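Local structure of PilX (Neisseria meningitidis, 2OPE) at residues 21-26 against 44-49; 89-94 against 99-104. The protein is a minor type IV pilin that probably modulates the virulence-related properties of the pili, such as aggregation and adhesion. One frame throughout, in Å; residues are numbered along the deposited sequence.

Interaction 1 (21-26 against 44-49); sequences NISKQF and RFVSGY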
loop_
_atom_site.group_PDB
_atom_site.type_symbol
_atom_site.label_atom_id
_atom_site.label_comp_id
_atom_site.label_asym_id
_atom_site.label_seq_id
_atom_site.Cartn_x
_atom_site.Cartn_y
_atom_site.Cartn_z
ATOM N N ASN A 21 9.050 -4.206 -1.246
ATOM C CA ASN A 21 10.355 -4.843 -1.194
ATOM C C ASN A 21 11.490 -3.857 -1.506
ATOM O O ASN A 21 12.556 -3.915 -0.895
ATOM C CB ASN A 21 10.406 -6.070 -2.114
ATOM C CG ASN A 21 9.680 -7.231 -1.535
ATOM O OD1 ASN A 21 9.469 -7.277 -0.332
ATOM N ND2 ASN A 21 9.319 -8.208 -2.367
ATOM N N ILE A 22 11.258 -2.955 -2.450
ATOM C CA ILE A 22 12.238 -1.941 -2.735
ATOM C C ILE A 22 12.357 -0.920 -1.597
ATOM O O ILE A 22 13.441 -0.419 -1.346
ATOM C CB ILE A 22 11.854 -1.191 -3.990
ATOM C CG1 ILE A 22 11.880 -2.133 -5.212
ATOM C CG2 ILE A 22 12.773 0.052 -4.204
ATOM C CD1 ILE A 22 11.558 -1.379 -6.486
ATOM N N SER A 23 11.227 -0.560 -0.970
ATOM C CA SER A 23 11.241 0.300 0.173
ATOM C C SER A 23 12.074 -0.290 1.301
ATOM O O SER A 23 12.881 0.396 1.922
ATOM C CB SER A 23 9.806 0.568 0.668
ATOM O OG SER A 23 9.055 1.259 -0.345
ATOM N N LYS A 24 11.856 -1.563 1.582
ATOM C CA LYS A 24 12.535 -2.203 2.688
ATOM C C LYS A 24 14.062 -2.280 2.426
ATOM O O LYS A 24 14.873 -1.968 3.279
ATOM C CB LYS A 24 11.905 -3.579 2.894
ATOM C CG LYS A 24 12.790 -4.657 3.543
ATOM C CD LYS A 24 12.035 -5.993 3.734
ATOM C CE LYS A 24 12.738 -6.970 4.761
ATOM N NZ LYS A 24 11.803 -8.089 5.229
ATOM N N GLN A 25 14.440 -2.665 1.215
ATOM C CA GLN A 25 15.813 -3.081 0.929
ATOM C C GLN A 25 16.676 -1.880 0.490
ATOM O O GLN A 25 17.884 -1.923 0.606
ATOM C CB GLN A 25 15.797 -4.117 -0.195
ATOM C CG GLN A 25 15.096 -5.401 0.165
ATOM C CD GLN A 25 15.732 -6.117 1.389
ATOM O OE1 GLN A 25 16.943 -6.067 1.621
ATOM N NE2 GLN A 25 14.898 -6.749 2.172
ATOM N N PHE A 26 16.032 -0.830 -0.032
ATOM C CA PHE A 26 16.741 0.345 -0.482
ATOM C C PHE A 26 16.475 1.562 0.390
ATOM O O PHE A 26 17.270 2.476 0.397
ATOM C CB PHE A 26 16.458 0.650 -1.983
ATOM C CG PHE A 26 17.050 -0.405 -2.914
ATOM C CD1 PHE A 26 18.361 -0.286 -3.395
ATOM C CD2 PHE A 26 16.338 -1.547 -3.248
ATOM C CE1 PHE A 26 18.905 -1.256 -4.210
ATOM C CE2 PHE A 26 16.895 -2.513 -4.085
ATOM C CZ PHE A 26 18.150 -2.360 -4.568
ATOM N N ARG A 44 8.248 10.167 -1.038
ATOM C CA ARG A 44 8.595 10.514 -2.424
ATOM C C ARG A 44 8.641 9.292 -3.303
ATOM O O ARG A 44 8.169 9.319 -4.423
ATOM C CB ARG A 44 9.960 11.192 -2.485
ATOM C CG ARG A 44 9.875 12.656 -2.707
ATOM C CD ARG A 44 11.231 13.288 -2.638
ATOM N NE ARG A 44 11.780 13.126 -1.300
ATOM C CZ ARG A 44 11.777 14.094 -0.395
ATOM N NH1 ARG A 44 12.309 13.877 0.811
ATOM N NH2 ARG A 44 11.263 15.289 -0.711
ATOM N N PHE A 45 9.259 8.225 -2.811
ATOM C CA PHE A 45 9.454 7.054 -3.633
ATOM C C PHE A 45 8.103 6.449 -3.988
ATOM O O PHE A 45 7.784 6.256 -5.147
ATOM C CB PHE A 45 10.318 5.978 -2.963
ATOM C CG PHE A 45 10.331 4.698 -3.752
ATOM C CD1 PHE A 45 9.798 3.508 -3.222
ATOM C CD2 PHE A 45 10.728 4.714 -5.070
ATOM C CE1 PHE A 45 9.771 2.346 -3.985
ATOM C CE2 PHE A 45 10.698 3.557 -5.836
ATOM C CZ PHE A 45 10.217 2.373 -5.295
ATOM N N VAL A 46 7.319 6.152 -2.965
ATOM C CA VAL A 46 5.988 5.555 -3.148
ATOM C C VAL A 46 5.061 6.382 -4.008
ATOM O O VAL A 46 4.390 5.855 -4.904
ATOM C CB VAL A 46 5.298 5.321 -1.794
ATOM C CG1 VAL A 46 3.798 4.912 -2.004
ATOM C CG2 VAL A 46 6.120 4.262 -0.952
ATOM N N SER A 47 5.019 7.682 -3.744
ATOM C CA SER A 47 4.070 8.519 -4.457
ATOM C C SER A 47 4.530 8.763 -5.875
ATOM O O SER A 47 3.741 9.071 -6.737
ATOM C CB SER A 47 3.817 9.852 -3.727
ATOM O OG SER A 47 4.928 10.721 -3.844
ATOM N N GLY A 48 5.818 8.622 -6.129
ATOM C CA GLY A 48 6.285 8.845 -7.495
ATOM C C GLY A 48 6.503 7.561 -8.299
ATOM O O GLY A 48 6.985 7.612 -9.401
ATOM N N TYR A 49 6.175 6.409 -7.737
ATOM C CA TYR A 49 6.525 5.145 -8.370
ATOM C C TYR A 49 5.522 4.918 -9.493
ATOM O O TYR A 49 4.344 5.218 -9.319
ATOM C CB TYR A 49 6.465 3.991 -7.356
ATOM C CG TYR A 49 6.619 2.615 -7.989
ATOM C CD1 TYR A 49 7.853 2.167 -8.418
ATOM C CD2 TYR A 49 5.513 1.783 -8.184
ATOM C CE1 TYR A 49 7.995 0.939 -9.026
ATOM C CE2 TYR A 49 5.647 0.532 -8.797
ATOM C CZ TYR A 49 6.904 0.128 -9.201
ATOM O OH TYR A 49 7.072 -1.094 -9.789
#

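Interaction 2 (89-94 against 99-104); sequences SVWMNS and YKCRDA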
loop_
_atom_site.group_PDB
_atom_site.type_symbol
_atom_site.label_atom_id
_atom_site.label_comp_id
_atom_site.label_asym_id
_atom_site.label_seq_id
_atom_site.Cartn_x
_atom_site.Cartn_y
_atom_site.Cartn_z
ATOM N N SER A 89 -9.686 -3.042 -2.906
ATOM C CA SER A 89 -8.485 -2.331 -2.519
ATOM C C SER A 89 -7.484 -3.299 -1.890
ATOM O O SER A 89 -7.739 -4.502 -1.823
ATOM C CB SER A 89 -8.840 -1.185 -1.578
ATOM O OG SER A 89 -9.851 -0.370 -2.175
ATOM N N VAL A 90 -6.333 -2.773 -1.459
ATOM C CA VAL A 90 -5.291 -3.566 -0.813
ATOM C C VAL A 90 -4.641 -2.687 0.253
ATOM O O VAL A 90 -4.562 -1.448 0.064
ATOM C CB VAL A 90 -4.246 -3.990 -1.863
ATOM C CG1 VAL A 90 -3.009 -4.564 -1.246
ATOM C CG2 VAL A 90 -4.869 -4.974 -2.865
ATOM N N TRP A 91 -4.206 -3.285 1.377
ATOM C CA TRP A 91 -3.199 -2.614 2.205
ATOM C C TRP A 91 -2.148 -3.619 2.648
ATOM O O TRP A 91 -2.374 -4.832 2.598
ATOM C CB TRP A 91 -3.807 -1.821 3.397
ATOM C CG TRP A 91 -4.290 -2.688 4.544
ATOM C CD1 TRP A 91 -5.498 -3.327 4.639
ATOM C CD2 TRP A 91 -3.555 -3.036 5.741
ATOM N NE1 TRP A 91 -5.571 -4.035 5.828
ATOM C CE2 TRP A 91 -4.382 -3.896 6.506
ATOM C CE3 TRP A 91 -2.265 -2.744 6.215
ATOM C CZ2 TRP A 91 -3.961 -4.447 7.732
ATOM C CZ3 TRP A 91 -1.869 -3.273 7.425
ATOM C CH2 TRP A 91 -2.710 -4.122 8.167
ATOM N N MET A 92 -0.997 -3.119 3.087
ATOM C CA MET A 92 0.035 -3.989 3.667
ATOM C C MET A 92 1.014 -3.267 4.625
ATOM O O MET A 92 1.164 -2.031 4.612
ATOM C CB MET A 92 0.776 -4.808 2.553
ATOM C CG MET A 92 1.506 -3.926 1.511
ATOM S SD MET A 92 2.292 -4.754 0.110
ATOM C CE MET A 92 0.972 -5.646 -0.708
ATOM N N ASN A 93 1.617 -4.094 5.481
ATOM C CA ASN A 93 2.707 -3.834 6.441
ATOM C C ASN A 93 4.059 -3.677 5.763
ATOM O O ASN A 93 4.292 -4.361 4.764
ATOM C CB ASN A 93 2.900 -5.153 7.305
ATOM C CG ASN A 93 2.124 -5.087 8.532
ATOM O OD1 ASN A 93 1.778 -3.976 8.904
ATOM N ND2 ASN A 93 1.762 -6.213 9.153
ATOM N N SER A 94 4.972 -2.912 6.368
ATOM C CA SER A 94 6.393 -3.034 6.029
ATOM C C SER A 94 6.955 -4.342 6.446
ATOM O O SER A 94 8.054 -4.668 6.036
ATOM C CB SER A 94 7.265 -1.974 6.703
ATOM O OG SER A 94 6.920 -1.851 8.055
ATOM N N TYR A 99 -3.167 -7.608 2.562
ATOM C CA TYR A 99 -4.617 -7.822 2.680
ATOM C C TYR A 99 -5.354 -7.420 1.418
ATOM O O TYR A 99 -5.016 -6.438 0.780
ATOM C CB TYR A 99 -5.169 -7.058 3.892
ATOM C CG TYR A 99 -4.552 -7.501 5.194
ATOM C CD1 TYR A 99 -3.312 -7.007 5.615
ATOM C CD2 TYR A 99 -5.195 -8.420 6.016
ATOM C CE1 TYR A 99 -2.725 -7.453 6.793
ATOM C CE2 TYR A 99 -4.614 -8.857 7.195
ATOM C CZ TYR A 99 -3.404 -8.362 7.577
ATOM O OH TYR A 99 -2.857 -8.775 8.757
ATOM N N LYS A 100 -6.350 -8.205 1.043
ATOM C CA LYS A 100 -7.265 -7.838 -0.045
ATOM C C LYS A 100 -8.545 -7.299 0.584
ATOM O O LYS A 100 -9.164 -7.970 1.414
ATOM C CB LYS A 100 -7.574 -9.039 -0.924
ATOM C CG LYS A 100 -6.419 -9.499 -1.951
ATOM C CD LYS A 100 -7.079 -10.331 -3.052
ATOM C CE LYS A 100 -6.126 -11.137 -3.975
ATOM N NZ LYS A 100 -4.847 -10.445 -3.950
ATOM N N CYS A 101 -8.948 -6.097 0.195
ATOM C CA CYS A 101 -10.081 -5.429 0.849
ATOM C C CYS A 101 -11.210 -5.229 -0.097
ATOM O O CYS A 101 -10.987 -5.062 -1.307
ATOM C CB CYS A 101 -9.684 -4.076 1.405
ATOM S SG CYS A 101 -8.308 -4.190 2.460
ATOM N N ARG A 102 -12.422 -5.246 0.469
ATOM C CA ARG A 102 -13.651 -5.194 -0.331
ATOM C C ARG A 102 -14.015 -3.765 -0.682
ATOM O O ARG A 102 -14.782 -3.558 -1.609
ATOM C CB ARG A 102 -14.816 -5.928 0.339
ATOM C CG ARG A 102 -14.648 -7.476 0.433
ATOM C CD ARG A 102 -14.712 -8.220 -0.922
ATOM N NE ARG A 102 -16.016 -8.045 -1.577
ATOM C CZ ARG A 102 -16.358 -8.518 -2.782
ATOM N NH1 ARG A 102 -15.509 -9.221 -3.527
ATOM N NH2 ARG A 102 -17.571 -8.279 -3.251
ATOM N N ASP A 103 -13.400 -2.794 0.002
ATOM C CA ASP A 103 -13.661 -1.347 -0.225
ATOM C C ASP A 103 -12.491 -0.527 0.272
ATOM O O ASP A 103 -11.813 -0.946 1.216
ATOM C CB ASP A 103 -14.881 -0.900 0.545
ATOM C CG ASP A 103 -14.843 -1.356 1.992
ATOM O OD1 ASP A 103 -15.269 -2.493 2.250
ATOM O OD2 ASP A 103 -14.358 -0.609 2.877
ATOM N N ALA A 104 -12.293 0.650 -0.336
ATOM C CA ALA A 104 -11.255 1.626 0.040
ATOM C C ALA A 104 -11.221 2.049 1.508
ATOM O O ALA A 104 -10.145 2.200 2.064
ATOM C CB ALA A 104 -11.336 2.895 -0.871
#

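Interaction 1 (21-26 against 44-49)
Phe45 reaches across to Ile22 and Ser23 and joins two near-antiparallel helices of the type IV pilin fold. Helix 5-28 is the long N-terminal helix, and helix 35-48 packs back along it as the second arm of a helical hairpin. The two short segments run at 158° to each other. Their axes come no closer than 11.0 Å, and the gap is bridged by Phe45 from one helix and by Ile22 and Ser23 from the other.

The apolar part is one pair. Phe45 holds CG anti to its backbone N (chi1 171°), which sends the ring toward helix 5-28. Ile22 meets it with the CG2 branch, and CG2 lies 3.6 Å from Phe45 CZ. The two side chains cross at about a right angle, and the methyl comes at the ring obliquely. Phe45 also touches Ile27, one turn beyond Ser23 on helix 5-28.

The polar neighbour is Ser23. Its hydroxyl oxygen sits at the ring edge, near the ring plane. The hydroxyl is hydrogen-bonded to Ile19 O of its own helix. This bond keeps the polar group satisfied in a buried place. No hydrogen bond crosses between the segments.

Val46 lies at the inner side of the contact. It packs on Leu76, Val61 and Val63 of the sheet and on Ile19. Its CG2 methyl approaches Ser23 OG at 4.2 Å, while that same oxygen is 3.7 Å from Phe45 CD1.

Interaction 2 (89-94 against 99-104)
Trp91 places CG between its backbone N and carbonyl carbon (chi1 75°), and Tyr99 turns CG anti to its carbonyl carbon (chi1 -61°). The two side chains then lie side by side on one face of the beta hairpin, pointing the same way. Their rings lie nearly parallel but slid apart, and barely overlap. The planes are only 5° apart, and the centroid of the Trp91 six-membered ring is 4.5 Å from that of the Tyr99 ring. Tyr99 CD1 sits over one face of the indole, toward its rim, and Trp91 CZ2 is 3.4 Å from Tyr99 CE1. Trp91 stacks with His110.

Cys101 shares this face. Its SG lies at the indole edge, in plane, 3.7 Å from Trp91 CD1. The sulfur is bonded to Cys120 in the disulfide.

Ser89 and Cys101 form a hydrogen-bonded antiparallel pair. Ser89 N to Cys101 O is 2.9 Å, and Cys101 N to Ser89 O is 2.8 Å; both bonds are nearly straight. At the Trp91-Tyr99 pair, Tyr99 N to Trp91 O is 2.9 Å but more bent, and the bond from Trp91 N to Tyr99 O is weak. Between them Val90 CA makes a C-H...O contact with Tyr99 O.

Trp91 NE1 is satisfied by Leu111 O. That bond and the Tyr99 ring probably limit the indole's movement. The disulfide sulfur rests against its edge, so the aromatic pair and the covalent link lie together on one face.

In the fold
From the N terminus, helix 5-28 runs through 21-26, and the chain then turns back into helix 35-48. Interaction 1 closes this loop of 17 residues. The chain next forms strands 59-65 and 74-80 before reaching 89-94. Interaction 2 closes a much shorter connection, with four residues between the segments, as a beta hairpin. The two contacts are in series and neither nest nor cross. The centres of interactions 1 and 2 are about 17 Å apart, and the two do not touch. Helix 5-28 connects them: it carries one side of interaction 1, while its Met16 meets Val90 and Met92, and its Asn20 meets Met92. Strand 74-80, reached by Val46, is hydrogen-bonded through its backbone to 89-94.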